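Local coordinates for protein hydrogenase maturation protease (Wolinella succinogenes, PDB 3PU6) that is probably a hydrogenase maturation protease, an endopeptidase that would activate its partner hydrogenase by proteolytic processing, although its own activity remains uncharacterised, at residues V6-G11 with P94-Y99; P33-F38 with K142-M147. All coordinates share one frame; numbering follows the deposited sequence.

Contact 1: residues V6-G11 with P94-Y99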
loop_
_atom_site.group_PDB
_atom_site.type_symbol
_atom_site.label_atom_id
_atom_site.label_comp_id
_atom_site.label_asym_id
_atom_site.label_seq_id
_atom_site.Cartn_x
_atom_site.Cartn_y
_atom_site.Cartn_z
ATOM N N VAL A 6 2.788 -10.035 -0.043
ATOM C CA VAL A 6 2.307 -9.183 -1.139
ATOM C C VAL A 6 2.140 -7.728 -0.724
ATOM O O VAL A 6 1.655 -7.434 0.364
ATOM C CB VAL A 6 0.928 -9.651 -1.686
ATOM C CG1 VAL A 6 0.358 -8.620 -2.650
ATOM C CG2 VAL A 6 1.037 -10.994 -2.355
ATOM N N LEU A 7 2.536 -6.825 -1.608
ATOM C CA LEU A 7 2.283 -5.402 -1.433
ATOM C C LEU A 7 1.383 -4.901 -2.556
ATOM O O LEU A 7 1.817 -4.838 -3.708
ATOM C CB LEU A 7 3.600 -4.616 -1.435
ATOM C CG LEU A 7 3.480 -3.087 -1.457
ATOM C CD1 LEU A 7 2.510 -2.595 -0.369
ATOM C CD2 LEU A 7 4.860 -2.422 -1.326
ATOM N N LEU A 8 0.139 -4.553 -2.215
ATOM C CA LEU A 8 -0.818 -4.006 -3.183
ATOM C C LEU A 8 -0.798 -2.481 -3.209
ATOM O O LEU A 8 -1.258 -1.840 -2.278
ATOM C CB LEU A 8 -2.248 -4.508 -2.910
ATOM C CG LEU A 8 -3.391 -3.962 -3.801
ATOM C CD1 LEU A 8 -3.186 -4.251 -5.281
ATOM C CD2 LEU A 8 -4.774 -4.461 -3.361
ATOM N N CYS A 9 -0.283 -1.900 -4.285
ATOM C CA CYS A 9 -0.173 -0.450 -4.362
ATOM C C CYS A 9 -1.360 0.165 -5.074
ATOM O O CYS A 9 -1.662 -0.189 -6.215
ATOM C CB CYS A 9 1.103 -0.023 -5.059
ATOM S SG CYS A 9 2.510 -0.839 -4.412
ATOM N N VAL A 10 -2.010 1.097 -4.371
ATOM C CA VAL A 10 -3.198 1.805 -4.831
ATOM C C VAL A 10 -2.845 3.281 -5.079
ATOM O O VAL A 10 -1.963 3.830 -4.417
ATOM C CB VAL A 10 -4.336 1.688 -3.780
ATOM C CG1 VAL A 10 -5.575 2.471 -4.205
ATOM C CG2 VAL A 10 -4.680 0.235 -3.532
ATOM N N GLY A 11 -3.518 3.908 -6.048
ATOM C CA GLY A 11 -3.295 5.308 -6.371
ATOM C C GLY A 11 -3.234 5.587 -7.856
ATOM O O GLY A 11 -3.206 4.670 -8.672
ATOM N N PRO A 94 -12.410 0.838 2.156
ATOM C CA PRO A 94 -13.162 -0.056 3.040
ATOM C C PRO A 94 -13.523 -1.383 2.395
ATOM O O PRO A 94 -13.205 -2.427 2.957
ATOM C CB PRO A 94 -14.419 0.751 3.356
ATOM C CG PRO A 94 -13.982 2.164 3.215
ATOM C CD PRO A 94 -13.027 2.171 2.071
ATOM N N ILE A 95 -14.174 -1.340 1.239
ATOM C CA ILE A 95 -14.665 -2.552 0.585
ATOM C C ILE A 95 -13.498 -3.386 0.051
ATOM O O ILE A 95 -13.560 -4.621 -0.041
ATOM C CB ILE A 95 -15.621 -2.189 -0.570
ATOM C CG1 ILE A 95 -16.354 -0.875 -0.245
ATOM C CG2 ILE A 95 -16.583 -3.354 -0.876
ATOM C CD1 ILE A 95 -17.403 -0.466 -1.253
ATOM N N LEU A 96 -12.429 -2.688 -0.299
ATOM C CA LEU A 96 -11.200 -3.334 -0.685
ATOM C C LEU A 96 -10.606 -4.086 0.503
ATOM O O LEU A 96 -10.326 -5.294 0.443
ATOM C CB LEU A 96 -10.216 -2.283 -1.160
ATOM C CG LEU A 96 -8.934 -2.950 -1.617
ATOM C CD1 LEU A 96 -9.275 -3.987 -2.667
ATOM C CD2 LEU A 96 -7.984 -1.919 -2.161
ATOM N N ILE A 97 -10.426 -3.353 1.592
ATOM C CA ILE A 97 -9.820 -3.897 2.790
ATOM C C ILE A 97 -10.552 -5.118 3.337
ATOM O O ILE A 97 -9.917 -6.045 3.825
ATOM C CB ILE A 97 -9.747 -2.838 3.884
ATOM C CG1 ILE A 97 -8.652 -1.825 3.561
ATOM C CG2 ILE A 97 -9.510 -3.491 5.220
ATOM C CD1 ILE A 97 -8.713 -0.586 4.434
ATOM N N SER A 98 -11.880 -5.117 3.289
ATOM C CA SER A 98 -12.634 -6.237 3.855
ATOM C C SER A 98 -12.607 -7.426 2.915
ATOM O O SER A 98 -12.817 -8.562 3.327
ATOM C CB SER A 98 -14.073 -5.851 4.212
ATOM O OG SER A 98 -14.704 -5.167 3.149
ATOM N N TYR A 99 -12.326 -7.166 1.648
ATOM C CA TYR A 99 -12.153 -8.260 0.729
ATOM C C TYR A 99 -10.837 -8.952 1.035
ATOM O O TYR A 99 -10.774 -10.180 1.122
ATOM C CB TYR A 99 -12.151 -7.789 -0.715
ATOM C CG TYR A 99 -11.815 -8.926 -1.626
ATOM C CD1 TYR A 99 -10.569 -9.004 -2.241
ATOM C CD2 TYR A 99 -12.722 -9.969 -1.829
ATOM C CE1 TYR A 99 -10.243 -10.082 -3.071
ATOM C CE2 TYR A 99 -12.411 -11.048 -2.656
ATOM C CZ TYR A 99 -11.168 -11.098 -3.271
ATOM O OH TYR A 99 -10.840 -12.159 -4.082
#

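Contact 2: residues P33-F38 with K142-M147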
loop_
_atom_site.group_PDB
_atom_site.type_symbol
_atom_site.label_atom_id
_atom_site.label_comp_id
_atom_site.label_asym_id
_atom_site.label_seq_id
_atom_site.Cartn_x
_atom_site.Cartn_y
_atom_site.Cartn_z
ATOM N N PRO A 33 13.008 -8.399 -3.360
ATOM C CA PRO A 33 12.615 -9.460 -4.295
ATOM C C PRO A 33 11.722 -10.545 -3.683
ATOM O O PRO A 33 10.948 -11.161 -4.411
ATOM C CB PRO A 33 13.959 -10.058 -4.713
ATOM C CG PRO A 33 14.950 -8.958 -4.485
ATOM C CD PRO A 33 14.471 -8.272 -3.253
ATOM N N GLU A 34 11.833 -10.790 -2.382
ATOM C CA GLU A 34 10.971 -11.774 -1.729
ATOM C C GLU A 34 9.516 -11.306 -1.626
ATOM O O GLU A 34 8.603 -12.098 -1.345
ATOM C CB GLU A 34 11.508 -12.111 -0.347
ATOM C CG GLU A 34 12.720 -13.001 -0.375
ATOM C CD GLU A 34 13.067 -13.527 0.999
ATOM O OE1 GLU A 34 12.258 -13.313 1.934
ATOM O OE2 GLU A 34 14.146 -14.149 1.147
ATOM N N TRP A 35 9.316 -10.006 -1.836
ATOM C CA TRP A 35 7.985 -9.418 -1.914
ATOM C C TRP A 35 7.525 -9.410 -3.363
ATOM O O TRP A 35 8.257 -8.960 -4.256
ATOM C CB TRP A 35 8.006 -7.978 -1.385
ATOM C CG TRP A 35 8.095 -7.896 0.085
ATOM C CD1 TRP A 35 9.202 -8.115 0.857
ATOM C CD2 TRP A 35 7.030 -7.586 0.984
ATOM N NE1 TRP A 35 8.888 -7.962 2.187
ATOM C CE2 TRP A 35 7.563 -7.636 2.293
ATOM C CE3 TRP A 35 5.684 -7.277 0.815
ATOM C CZ2 TRP A 35 6.792 -7.381 3.418
ATOM C CZ3 TRP A 35 4.922 -7.031 1.931
ATOM C CH2 TRP A 35 5.475 -7.088 3.218
ATOM N N SER A 36 6.323 -9.909 -3.612
ATOM C CA SER A 36 5.721 -9.673 -4.910
ATOM C C SER A 36 4.785 -8.467 -4.807
ATOM O O SER A 36 3.922 -8.410 -3.938
ATOM C CB SER A 36 5.020 -10.921 -5.439
ATOM O OG SER A 36 3.871 -11.216 -4.694
ATOM N N VAL A 37 5.006 -7.493 -5.685
ATOM C CA VAL A 37 4.284 -6.232 -5.687
ATOM C C VAL A 37 3.199 -6.219 -6.757
ATOM O O VAL A 37 3.463 -6.482 -7.927
ATOM C CB VAL A 37 5.235 -5.042 -5.933
ATOM C CG1 VAL A 37 4.502 -3.726 -5.779
ATOM C CG2 VAL A 37 6.392 -5.088 -4.977
ATOM N N PHE A 38 1.976 -5.911 -6.346
ATOM C CA PHE A 38 0.859 -5.797 -7.269
ATOM C C PHE A 38 0.395 -4.358 -7.389
ATOM O O PHE A 38 -0.088 -3.782 -6.427
ATOM C CB PHE A 38 -0.300 -6.657 -6.792
ATOM C CG PHE A 38 -0.036 -8.113 -6.885
ATOM C CD1 PHE A 38 1.164 -8.575 -7.407
ATOM C CD2 PHE A 38 -0.990 -9.031 -6.493
ATOM C CE1 PHE A 38 1.414 -9.922 -7.520
ATOM C CE2 PHE A 38 -0.745 -10.390 -6.603
ATOM C CZ PHE A 38 0.459 -10.834 -7.122
ATOM N N LYS A 142 10.380 -2.622 5.335
ATOM C CA LYS A 142 11.587 -3.316 5.733
ATOM C C LYS A 142 11.512 -3.718 7.203
ATOM O O LYS A 142 11.974 -4.797 7.573
ATOM C CB LYS A 142 12.808 -2.442 5.483
ATOM C CG LYS A 142 13.143 -2.232 4.025
ATOM C CD LYS A 142 14.245 -1.202 3.888
ATOM C CE LYS A 142 14.994 -1.324 2.568
ATOM N NZ LYS A 142 15.935 -0.172 2.358
ATOM N N GLU A 143 10.924 -2.862 8.041
ATOM C CA GLU A 143 10.777 -3.177 9.468
ATOM C C GLU A 143 9.808 -4.333 9.643
ATOM O O GLU A 143 10.047 -5.245 10.442
ATOM C CB GLU A 143 10.323 -1.952 10.277
ATOM C CG GLU A 143 11.300 -0.774 10.216
ATOM C CD GLU A 143 10.685 0.564 10.639
ATOM O OE1 GLU A 143 9.762 0.562 11.493
ATOM O OE2 GLU A 143 11.139 1.616 10.112
ATOM N N LEU A 144 8.723 -4.302 8.873
ATOM C CA LEU A 144 7.718 -5.359 8.921
ATOM C C LEU A 144 8.299 -6.682 8.460
ATOM O O LEU A 144 8.006 -7.736 9.018
ATOM C CB LEU A 144 6.529 -4.997 8.047
ATOM C CG LEU A 144 5.589 -6.180 7.858
ATOM C CD1 LEU A 144 4.960 -6.565 9.191
ATOM C CD2 LEU A 144 4.547 -5.872 6.797
ATOM N N ASP A 145 9.129 -6.599 7.429
ATOM C CA ASP A 145 9.807 -7.752 6.859
ATOM C C ASP A 145 10.649 -8.475 7.896
ATOM O O ASP A 145 10.607 -9.704 8.002
ATOM C CB ASP A 145 10.705 -7.301 5.730
ATOM C CG ASP A 145 11.089 -8.429 4.834
ATOM O OD1 ASP A 145 10.358 -9.436 4.791
ATOM O OD2 ASP A 145 12.124 -8.312 4.167
ATOM N N GLY A 146 11.418 -7.689 8.652
ATOM C CA GLY A 146 12.228 -8.186 9.745
ATOM C C GLY A 146 11.400 -8.818 10.836
ATOM O O GLY A 146 11.729 -9.889 11.342
HETATM N N MSE A 147 10.313 -8.165 11.209
HETATM C CA MSE A 147 9.444 -8.759 12.201
HETATM C C MSE A 147 8.945 -10.127 11.758
HETATM O O MSE A 147 8.908 -11.063 12.552
HETATM C CB MSE A 147 8.266 -7.852 12.498
HETATM C CG MSE A 147 7.322 -8.443 13.498
HETATM SE SE MSE A 147 5.563 -7.634 13.371
HETATM C CE MSE A 147 4.672 -9.039 12.308
#

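Contact 1: residues V6-G11 with P94-Y99
No ring, amide or other flat group has a face or an edge in the meeting of Leu96 with Leu8 and Val10; it is made of methyl groups alone. The flat group nearby, the ring of Tyr99, turns instead to Phe48 and stacks on it. Leu96 reaches out from the helix with CG trans to the backbone N (chi1 -178°), and its CD2 branch does the touching. CD2 of Leu96 lies 4.2 Å from CG2 of Val10 and 4.3 Å from CD2 of Leu8. Those two strand methyls, Leu8 CD2 and Val10 CG2, are themselves 4.7 Å apart, so the three form a nearly even triangle. Leu8 and Val10 are alternate residues on one face of strand 5-10, and Leu96 slides past Val10 in the opposite direction. In this three-layer alpha/beta/alpha fold, as in relatives among the hydrogenase maturation proteases, strand 5-10 is an inner parallel strand and helix 94-103 lies over one face of the sheet. The touch is light, 84 Å² in all, with the two backbones 10.4 Å apart between CA of Val10 and CA of Leu96. Pro44 packs on both Val10 and Leu96, and Phe48 of helix 48-54 also meets Leu96. Within the sheet, Leu8 touches Phe38 of strand 35-41, and Val10 touches Asp63 of strand 58-66.

Contact 2: residues P33-F38 with K142-M147
Trp35 presents the edge of its indole to helix 142-147, the pyrrole end to Asp145 and the benzene end to Leu144. With CG opposite the carbonyl carbon (chi1 -75°), the ring reaches across toward the helix. NE1 of Trp35 gives a weak hydrogen bond to OD1 of Asp145, 3.3 Å long and bent to 149° at the hydrogen. The carboxylate carbon sits in the indole plane, but the carboxylate itself is turned 71° against the ring. Leu144 crosses the indole at about a right angle, its CD2 3.9 Å from CH2 of Trp35. Strand 35-41 is an outermost strand of the sheet in this alpha/beta/alpha fold, and helix 128-147 ends the chain's regular structure beside it; Val28 of helix 20-31 also packs on Trp35. A phenylalanine in place of Trp35 would probably leave Asp145 OD1 without its indole donor and open a gap beside Leu144. Lys5 forms a salt bridge with Glu34 OE1 and a long, weak ion pair with Asp145 OD1. Its charge probably eases the repulsion between those two carboxylate oxygens, Glu34 OE1 and Asp145 OD1, which lie 5.2 Å apart.

The two contacts use neighbouring parallel strands, 5-10 and 35-41, but opposite faces of the sheet, helix 94-103 packing on one and helix 128-147 on the other, and their centres are about 16 Å apart. Contact 1 lies deeper, its centre about 7 Å from the centre of the chain, and is purely aliphatic; contact 2, its centre about 12 Å from that of the chain and on an outermost strand, adds a weak hydrogen bond and nearby charges to its apolar part and buries more area, yet its three touching residues are all buried, whereas in contact 1 Leu96 stays partly exposed. The strands are joined directly: Phe38 N lies 2.9 Å from Leu7 O, and Phe38 O 2.9 Å from Cys9 N, both probable hydrogen bonds.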